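Aluminum resistance protein (Clostridium novyi, PDB 3I16) probably cleaves carbon-sulfur bonds as a pyridoxal-5'-phosphate-dependent lyase of the methionine gamma-lyase family, with a suggested role in aluminum resistance. Local coordinates at residues G115-S120 and N150-D155; E124-L129 and P370-Q375. All coordinates share one frame; numbering follows the deposited sequence. Where two conformers were deposited one is given.

Interaction 1. Residues G115-S120 and N150-D155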
ATOM      1  N   GLY B 115      15.938 -34.589 -20.927  1.00 12.17           N
ATOM      2  CA  GLY B 115      16.995 -34.972 -21.846  1.00 11.24           C
ATOM      3  C   GLY B 115      18.105 -33.947 -21.944  1.00 11.56           C
ATOM      4  O   GLY B 115      19.257 -34.298 -22.222  1.00 12.01           O
ATOM      5  N   ASN B 116      17.784 -32.678 -21.746  1.00  9.98           N
ATOM      6  CA  ASN B 116      18.802 -31.641 -21.779  1.00  9.84           C
ATOM      7  C   ASN B 116      19.715 -31.788 -20.564  1.00 11.67           C
ATOM      8  O   ASN B 116      19.332 -32.309 -19.507  1.00 10.87           O
ATOM      9  CB  ASN B 116      18.196 -30.239 -21.662  1.00 10.56           C
ATOM     10  CG  ASN B 116      17.294 -29.841 -22.813  1.00 11.31           C
ATOM     11  OD1 ASN B 116      16.607 -28.843 -22.693  1.00 14.98           O
ATOM     12  ND2 ASN B 116      17.309 -30.573 -23.924  1.00 10.39           N
ATOM     13  N   THR B 117      20.905 -31.248 -20.707  1.00 12.74           N
ATOM     14  CA  THR B 117      21.883 -31.234 -19.642  1.00 12.28           C
ATOM     15  C   THR B 117      22.345 -29.808 -19.468  1.00 12.45           C
ATOM     16  O   THR B 117      22.565 -29.108 -20.471  1.00 14.53           O
ATOM     17  CB  THR B 117      23.099 -32.107 -20.017  1.00 11.75           C
ATOM     18  OG1 THR B 117      22.663 -33.444 -20.209  1.00 10.70           O
ATOM     19  CG2 THR B 117      24.183 -32.075 -18.932  1.00  8.37           C
HETATM   20  N   MSE B 118      22.504 -29.377 -18.215  1.00 12.09           N
HETATM   21  CA  MSE B 118      23.051 -28.055 -17.928  1.00 13.51           C
HETATM   22  C   MSE B 118      24.461 -28.276 -17.417  1.00 14.76           C
HETATM   23  O   MSE B 118      24.760 -29.325 -16.810  1.00 15.91           O
HETATM   24  CB  MSE B 118      22.219 -27.276 -16.897  1.00 13.52           C
HETATM   25  CG  MSE B 118      22.260 -27.839 -15.479  1.00 15.36           C
HETATM   26 SE   MSE B 118      21.353 -26.711 -14.190  0.75  6.08          SE
HETATM   27  CE  MSE B 118      22.559 -25.264 -14.129  1.00  8.58           C
ATOM     28  N   LEU B 119      25.316 -27.277 -17.651  1.00 12.65           N
ATOM     29  CA  LEU B 119      26.708 -27.324 -17.241  1.00 13.99           C
ATOM     30  C   LEU B 119      27.110 -26.068 -16.465  1.00 12.37           C
ATOM     31  O   LEU B 119      27.151 -24.975 -17.025  1.00 13.90           O
ATOM     32  CB  LEU B 119      27.625 -27.464 -18.470  1.00 14.09           C
ATOM     33  CG  LEU B 119      29.132 -27.512 -18.197  1.00 10.90           C
ATOM     34  CD1 LEU B 119      29.541 -28.765 -17.377  1.00 14.20           C
ATOM     35  CD2 LEU B 119      29.940 -27.426 -19.517  1.00 10.07           C
ATOM     36  N   SER B 120      27.410 -26.239 -15.184  1.00 11.06           N
ATOM     37  CA  SER B 120      27.903 -25.144 -14.351  1.00 11.03           C
ATOM     38  C   SER B 120      29.399 -25.088 -14.512  1.00 11.11           C
ATOM     39  O   SER B 120      30.087 -26.074 -14.258  1.00 11.77           O
ATOM     40  CB  SER B 120      27.531 -25.353 -12.889  1.00 11.99           C
ATOM     41  OG  SER B 120      26.153 -25.132 -12.769  1.00 16.12           O
ATOM     42  N   ASN B 150      19.591 -33.177 -16.694  1.00 13.27           N
ATOM     43  CA  ASN B 150      20.856 -33.582 -16.104  1.00 13.29           C
ATOM     44  C   ASN B 150      21.743 -32.395 -15.774  1.00 14.05           C
ATOM     45  O   ASN B 150      21.566 -31.296 -16.310  1.00 14.71           O
ATOM     46  CB  ASN B 150      21.577 -34.505 -17.064  1.00 14.46           C
ATOM     47  CG  ASN B 150      20.708 -35.657 -17.513  1.00 15.60           C
ATOM     48  OD1 ASN B 150      20.272 -36.475 -16.696  1.00 20.53           O
ATOM     49  ND2 ASN B 150      20.434 -35.719 -18.808  1.00 18.62           N
ATOM     50  N   TYR B 151      22.687 -32.638 -14.879  1.00 11.53           N
ATOM     51  CA  TYR B 151      23.630 -31.632 -14.405  1.00 11.32           C
ATOM     52  C   TYR B 151      25.067 -32.129 -14.512  1.00 12.35           C
ATOM     53  O   TYR B 151      25.365 -33.262 -14.119  1.00 12.83           O
ATOM     54  CB  TYR B 151      23.350 -31.340 -12.924  1.00  9.93           C
ATOM     55  CG  TYR B 151      24.381 -30.449 -12.279  1.00  9.57           C
ATOM     56  CD1 TYR B 151      24.308 -29.069 -12.414  1.00  9.03           C
ATOM     57  CD2 TYR B 151      25.437 -30.988 -11.535  1.00  7.89           C
ATOM     58  CE1 TYR B 151      25.257 -28.239 -11.853  1.00 15.31           C
ATOM     59  CE2 TYR B 151      26.390 -30.160 -10.941  1.00  7.30           C
ATOM     60  CZ  TYR B 151      26.299 -28.789 -11.112  1.00 10.01           C
ATOM     61  OH  TYR B 151      27.218 -27.953 -10.549  1.00 12.94           O
ATOM     62  N   LYS B 152      25.932 -31.282 -15.065  1.00 12.09           N
ATOM     63  CA  LYS B 152      27.360 -31.512 -15.082  1.00 11.43           C
ATOM     64  C   LYS B 152      28.026 -30.250 -14.573  1.00 11.69           C
ATOM     65  O   LYS B 152      27.448 -29.147 -14.594  1.00 11.28           O
ATOM     66  CB  LYS B 152      27.887 -31.896 -16.453  1.00 11.85           C
ATOM     67  CG  LYS B 152      27.688 -33.353 -16.796  1.00 16.45           C
ATOM     68  CD  LYS B 152      28.277 -33.700 -18.156  1.00 14.02           C
ATOM     69  CE  LYS B 152      28.040 -35.158 -18.480  1.00  9.50           C
ATOM     70  NZ  LYS B 152      28.432 -35.472 -19.858  1.00 11.66           N
ATOM     71  N   GLN B 153      29.247 -30.421 -14.097  1.00 13.15           N
ATOM     72  CA  GLN B 153      29.988 -29.335 -13.490  1.00 14.36           C
ATOM     73  C   GLN B 153      31.437 -29.358 -13.936  1.00 15.21           C
ATOM     74  O   GLN B 153      32.009 -30.419 -14.083  1.00 14.52           O
ATOM     75  CB  GLN B 153      29.932 -29.518 -11.975  1.00 15.72           C
ATOM     76  CG  GLN B 153      30.733 -28.544 -11.143  1.00 14.01           C
ATOM     77  CD  GLN B 153      30.522 -28.790  -9.661  1.00 17.42           C
ATOM     78  OE1 GLN B 153      29.387 -28.927  -9.205  1.00 22.53           O
ATOM     79  NE2 GLN B 153      31.607 -28.834  -8.899  1.00 20.10           N
ATOM     80  N   VAL B 154      31.983 -28.174 -14.193  1.00 15.21           N
ATOM     81  CA  VAL B 154      33.382 -27.993 -14.462  1.00 14.51           C
ATOM     82  C   VAL B 154      33.844 -26.949 -13.443  1.00 15.22           C
ATOM     83  O   VAL B 154      33.262 -25.862 -13.328  1.00 13.31           O
ATOM     84  CB  VAL B 154      33.664 -27.550 -15.890  1.00 16.48           C
ATOM     85  CG1 VAL B 154      35.134 -27.136 -16.025  1.00 15.03           C
ATOM     86  CG2 VAL B 154      33.294 -28.682 -16.856  1.00 11.13           C
ATOM     87  N   ASP B 155      34.861 -27.314 -12.669  1.00 13.72           N
ATOM     88  CA  ASP B 155      35.381 -26.433 -11.633  1.00 15.55           C
ATOM     89  C   ASP B 155      36.283 -25.353 -12.213  1.00 17.49           C
ATOM     90  O   ASP B 155      36.813 -25.482 -13.319  1.00 16.87           O
ATOM     91  CB  ASP B 155      36.201 -27.259 -10.622  1.00 16.42           C
ATOM     92  CG  ASP B 155      35.344 -28.241  -9.816  1.00 19.64           C
ATOM     93  OD1 ASP B 155      34.103 -28.068  -9.718  1.00 19.02           O
ATOM     94  OD2 ASP B 155      35.920 -29.183  -9.251  1.00 23.54           O
TER
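The carbonyl oxygen of S120 is held by V154 N at 2.8 Å, with an N-H...O angle of 171°, and is also approached by the CA-H of Q153, S120 O to Q153 CA being 3.4 Å. Further back along the strands, K152 uses both its backbone N and its backbone O: the N donates to M118 O, the O accepts from S120 N. N150 does the same, its N donating to N116 O and its O accepting from M118 N at 2.9 Å. The two strands run the same way, the axes of strands 117-120 and 150-153 lying 4.6 Å apart at 24°. This is the parallel edge of the mixed seven-stranded sheet of a fold-type I pyridoxal phosphate enzyme, the two strands being joined through helix 129-133 as a beta-alpha-beta unit.

On one face, the Y151 ring takes M118 CG and S120 OG at its edge, near the ring plane; S120 OG lies 3.4 Å from Y151 CE1 and is hydrogen-bonded to H181. The Y151 CG is anti to the backbone N (chi1 172°), and the phenol OH beyond binds Q153 OE1 at 2.7 Å. Q153 NE2 in turn donates to D155 OD1, almost in its own amide plane. On the other face, L119 CD1 sits 3.7 Å from K152 CB and also touches V154 CG2, both L119 and V154 packing on V170 of helix 164-173. There T117 OG1 receives only a weak bond from N150 ND2, at 3.5 Å; its stronger partner is S176. K152 sends its NZ away from strand 117-120 to a salt bridge with D174.

Interaction 2. Residues E124-L129 and P370-Q375. With PLP (pyridoxal-5'-phosphate), chain J.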
ATOM      1  N   GLU B 124      30.829 -25.720  -8.123  1.00 21.47           N
ATOM      2  CA  GLU B 124      29.531 -25.983  -7.510  0.50 21.83           C
ATOM      3  C   GLU B 124      28.767 -24.674  -7.322  1.00 20.88           C
ATOM      4  O   GLU B 124      29.344 -23.701  -6.810  1.00 17.37           O
ATOM      5  CB  GLU B 124      29.682 -26.721  -6.161  0.50 23.64           C
ATOM      6  CG  GLU B 124      30.281 -25.923  -4.984  0.50 24.70           C
ATOM      7  CD  GLU B 124      30.311 -26.727  -3.688  0.50 27.20           C
ATOM      8  OE1 GLU B 124      29.825 -27.874  -3.681  0.50 26.08           O
ATOM      9  OE2 GLU B 124      30.812 -26.208  -2.669  0.50 29.36           O
ATOM     10  N   PRO B 125      27.484 -24.618  -7.742  1.00 18.22           N
ATOM     11  CA  PRO B 125      26.749 -23.365  -7.537  1.00 18.12           C
ATOM     12  C   PRO B 125      26.448 -23.053  -6.082  1.00 17.70           C
ATOM     13  O   PRO B 125      26.624 -23.910  -5.209  1.00 16.34           O
ATOM     14  CB  PRO B 125      25.425 -23.609  -8.275  1.00 18.99           C
ATOM     15  CG  PRO B 125      25.631 -24.883  -9.073  1.00 20.03           C
ATOM     16  CD  PRO B 125      26.580 -25.664  -8.252  1.00 19.05           C
ATOM     17  N   TYR B 126      26.028 -21.810  -5.852  1.00 18.75           N
ATOM     18  CA  TYR B 126      25.579 -21.288  -4.561  0.50 19.29           C
ATOM     19  C   TYR B 126      24.637 -22.312  -3.939  1.00 19.96           C
ATOM     20  O   TYR B 126      23.756 -22.828  -4.655  1.00 17.30           O
ATOM     21  CB  TYR B 126      24.814 -19.977  -4.838  0.50 18.53           C
ATOM     22  CG  TYR B 126      24.549 -19.067  -3.655  0.50 20.69           C
ATOM     23  CD1 TYR B 126      25.521 -18.179  -3.205  0.50 22.93           C
ATOM     24  CD2 TYR B 126      23.302 -19.040  -3.035  0.50 23.21           C
ATOM     25  CE1 TYR B 126      25.276 -17.324  -2.149  0.50 21.89           C
ATOM     26  CE2 TYR B 126      23.048 -18.182  -1.978  0.50 21.87           C
ATOM     27  CZ  TYR B 126      24.041 -17.335  -1.540  0.50 22.75           C
ATOM     28  OH  TYR B 126      23.796 -16.495  -0.491  0.50 32.05           O
ATOM     29  N   ASP B 127      24.786 -22.561  -2.645  1.00 21.88           N
ATOM     30  CA  ASP B 127      24.022 -23.523  -1.861  1.00 22.98           C
ATOM     31  C   ASP B 127      22.560 -23.747  -2.147  1.00 20.94           C
ATOM     32  O   ASP B 127      22.124 -24.890  -2.285  1.00 17.37           O
ATOM     33  CB  ASP B 127      24.114 -23.168  -0.362  1.00 27.25           C
ATOM     34  CG  ASP B 127      25.548 -23.065   0.137  1.00 33.14           C
ATOM     35  OD1 ASP B 127      26.276 -22.164  -0.348  1.00 37.17           O
ATOM     36  OD2 ASP B 127      25.922 -23.860   1.026  1.00 47.45           O
ATOM     37  N   THR B 128      21.800 -22.667  -2.210  1.00 21.06           N
ATOM     38  CA  THR B 128      20.351 -22.791  -2.337  1.00 22.45           C
ATOM     39  C   THR B 128      19.935 -23.370  -3.695  1.00 22.06           C
ATOM     40  O   THR B 128      18.821 -23.869  -3.824  1.00 20.63           O
ATOM     41  CB  THR B 128      19.639 -21.451  -2.073  1.00 22.40           C
ATOM     42  OG1 THR B 128      19.826 -20.580  -3.201  1.00 27.58           O
ATOM     43  CG2 THR B 128      20.194 -20.786  -0.815  1.00 21.11           C
ATOM     44  N   LEU B 129      20.854 -23.374  -4.675  1.00 19.35           N
ATOM     45  CA  LEU B 129      20.539 -23.909  -5.990  1.00 17.66           C
ATOM     46  C   LEU B 129      20.671 -25.430  -6.028  1.00 16.26           C
ATOM     47  O   LEU B 129      20.135 -26.081  -6.930  1.00 15.26           O
ATOM     48  CB  LEU B 129      21.424 -23.237  -7.040  1.00 17.22           C
ATOM     49  CG  LEU B 129      20.808 -22.771  -8.350  1.00 27.91           C
ATOM     50  CD1 LEU B 129      19.500 -21.969  -8.150  1.00 17.79           C
ATOM     51  CD2 LEU B 129      21.851 -21.916  -9.077  1.00 24.35           C
ATOM     52  N   PRO B 370      16.676 -21.376   5.146  1.00 45.21           N
ATOM     53  CA  PRO B 370      16.166 -22.065   3.947  1.00 45.75           C
ATOM     54  C   PRO B 370      17.150 -22.037   2.762  1.00 45.31           C
ATOM     55  O   PRO B 370      17.509 -20.955   2.268  1.00 43.86           O
ATOM     56  CB  PRO B 370      14.877 -21.290   3.603  1.00 45.65           C
ATOM     57  CG  PRO B 370      14.426 -20.714   4.870  1.00 45.11           C
ATOM     58  CD  PRO B 370      15.668 -20.446   5.699  1.00 45.54           C
ATOM     59  N   GLY B 371      17.593 -23.233   2.362  1.00 44.80           N
ATOM     60  CA  GLY B 371      18.501 -23.423   1.236  1.00 44.88           C
ATOM     61  C   GLY B 371      19.963 -23.690   1.550  1.00 44.01           C
ATOM     62  O   GLY B 371      20.757 -23.787   0.626  1.00 44.07           O
ATOM     63  N   TYR B 372      20.334 -23.828   2.823  1.00 44.33           N
ATOM     64  CA  TYR B 372      21.752 -24.040   3.183  1.00 44.10           C
ATOM     65  C   TYR B 372      21.995 -25.336   3.950  1.00 44.60           C
ATOM     66  O   TYR B 372      21.088 -25.854   4.601  1.00 44.48           O
ATOM     67  CB  TYR B 372      22.291 -22.828   3.964  1.00 43.66           C
ATOM     68  CG  TYR B 372      22.162 -21.547   3.177  1.00 41.28           C
ATOM     69  CD1 TYR B 372      20.965 -20.828   3.179  1.00 39.56           C
ATOM     70  CD2 TYR B 372      23.214 -21.077   2.391  1.00 41.20           C
ATOM     71  CE1 TYR B 372      20.819 -19.665   2.428  1.00 41.13           C
ATOM     72  CE2 TYR B 372      23.085 -19.904   1.639  1.00 39.70           C
ATOM     73  CZ  TYR B 372      21.886 -19.202   1.667  1.00 40.55           C
ATOM     74  OH  TYR B 372      21.737 -18.047   0.936  1.00 44.15           O
ATOM     75  N   THR B 373      23.229 -25.842   3.865  1.00 45.23           N
ATOM     76  CA  THR B 373      23.634 -27.081   4.540  1.00 46.11           C
ATOM     77  C   THR B 373      23.940 -26.841   5.996  1.00 45.66           C
ATOM     78  O   THR B 373      23.251 -27.373   6.863  1.00 48.60           O
ATOM     79  CB  THR B 373      24.894 -27.717   3.904  1.00 47.10           C
ATOM     80  OG1 THR B 373      24.585 -28.181   2.583  1.00 52.38           O
ATOM     81  CG2 THR B 373      25.398 -28.895   4.767  1.00 48.49           C
ATOM     82  N   ASP B 374      24.996 -26.069   6.263  1.00 43.74           N
ATOM     83  CA  ASP B 374      25.390 -25.728   7.625  1.00 40.97           C
ATOM     84  C   ASP B 374      24.591 -24.538   8.128  1.00 38.82           C
ATOM     85  O   ASP B 374      23.835 -23.905   7.376  1.00 38.29           O
ATOM     86  CB  ASP B 374      26.875 -25.389   7.697  1.00 40.80           C
ATOM     87  CG  ASP B 374      27.749 -26.563   7.373  1.00 44.92           C
ATOM     88  OD1 ASP B 374      27.191 -27.673   7.201  1.00 51.20           O
ATOM     89  OD2 ASP B 374      28.991 -26.372   7.307  1.00 43.53           O
ATOM     90  N   GLN B 375      24.731 -24.274   9.423  1.00 37.29           N
ATOM     91  CA  GLN B 375      24.083 -23.125  10.024  1.00 36.05           C
ATOM     92  C   GLN B 375      24.936 -21.892   9.775  1.00 35.21           C
ATOM     93  O   GLN B 375      26.170 -21.902   9.955  1.00 32.88           O
ATOM     94  CB  GLN B 375      23.812 -23.308  11.513  1.00 33.88           C
ATOM     95  CG  GLN B 375      22.650 -24.254  11.776  1.00 33.21           C
ATOM     96  CD  GLN B 375      22.104 -24.141  13.177  1.00 35.91           C
ATOM     97  OE1 GLN B 375      22.730 -23.553  14.061  1.00 30.67           O
ATOM     98  NE2 GLN B 375      20.921 -24.706  13.389  1.00 37.44           N
TER
HETATM   99  N1  PLP J 427      23.412 -16.452  -6.436  1.00 41.48           N
HETATM  100  C2  PLP J 427      24.397 -15.817  -5.743  1.00 35.39           C
HETATM  101  C2A PLP J 427      25.825 -15.965  -6.171  1.00 28.52           C
HETATM  102  C3  PLP J 427      24.042 -15.031  -4.647  1.00 46.45           C
HETATM  103  O3  PLP J 427      25.033 -14.380  -3.955  1.00 43.80           O
HETATM  104  C4  PLP J 427      22.700 -14.908  -4.260  1.00 43.36           C
HETATM  105  C5  PLP J 427      21.707 -15.569  -4.976  1.00 45.40           C
HETATM  106  C6  PLP J 427      22.085 -16.322  -6.068  1.00 41.15           C
HETATM  107  C5A PLP J 427      20.228 -15.467  -4.652  1.00 40.46           C
HETATM  108  O4P PLP J 427      19.974 -15.576  -3.290  1.00 37.38           O
HETATM  109  P   PLP J 427      18.535 -15.285  -2.571  1.00 33.78           P
HETATM  110  O1P PLP J 427      17.891 -13.961  -2.955  1.00 29.35           O
HETATM  111  O2P PLP J 427      18.920 -15.198  -1.113  1.00 33.20           O
HETATM  112  O3P PLP J 427      17.585 -16.425  -2.902  1.00 22.69           O
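Y126, deposited in two conformers of which one is described, meets Y372 through their phenol oxygens, 2.9 Å between Y126 OH and Y372 OH, a hydrogen bond in which either could be the donor. Each oxygen lies at the edge of the other ring, near its plane, while the rings themselves are oblique, with planes at 77°. One face of Y126 covers the pyridoxal phosphate pyridine: PLP C3 stands 3.6 Å above the tyrosine plane, offset toward the rim.

T128 packs over one face of the Y372 ring, its CG2 making a CH-pi contact 3.7 Å from the Y372 centroid and 27° off the normal. The T128 OG1 meets the edge of the Y126 ring and is hydrogen-bonded to T101, whose OG1 is itself hydrogen-bonded to the cofactor. D127 CB closes on Y372 CD2 at 3.6 Å. In the backbone, G371 O comes 3.2 Å from T128 CA, a CA-H...O contact; G371 has a positive phi (102°), where a side chain would press on the preceding carbonyl O.

Y126 to L129 form a type I turn leading from strand 117-120 toward helix 129-133, Y126 N being held by Q183 of strand 177-183; the partner loop joins strands 366-367 and 376-379 of the antiparallel sheet.

In the fold
Along the chain the segments alternate, 115-120, 124-129, 150-155 and then, far later, 370-375. The centres of interactions 1 and 2 are about 18 Å apart, yet the two touch: Y151 OH lies 3.3 Å from P125 CD, and S120 OG packs against P125 CG. The connection follows from topology, since 124-129 is the loop that leaves strand 117-120 and enters helix 129-133, within the same beta-alpha-beta unit that supplies interaction 1. Interaction 1 lies at one edge of the seven-stranded sheet of this chain, where 150-153 is an outermost strand, whereas interaction 2 takes the loop following strand 117-120 to the cofactor and links it with a loop of the six-stranded antiparallel sheet.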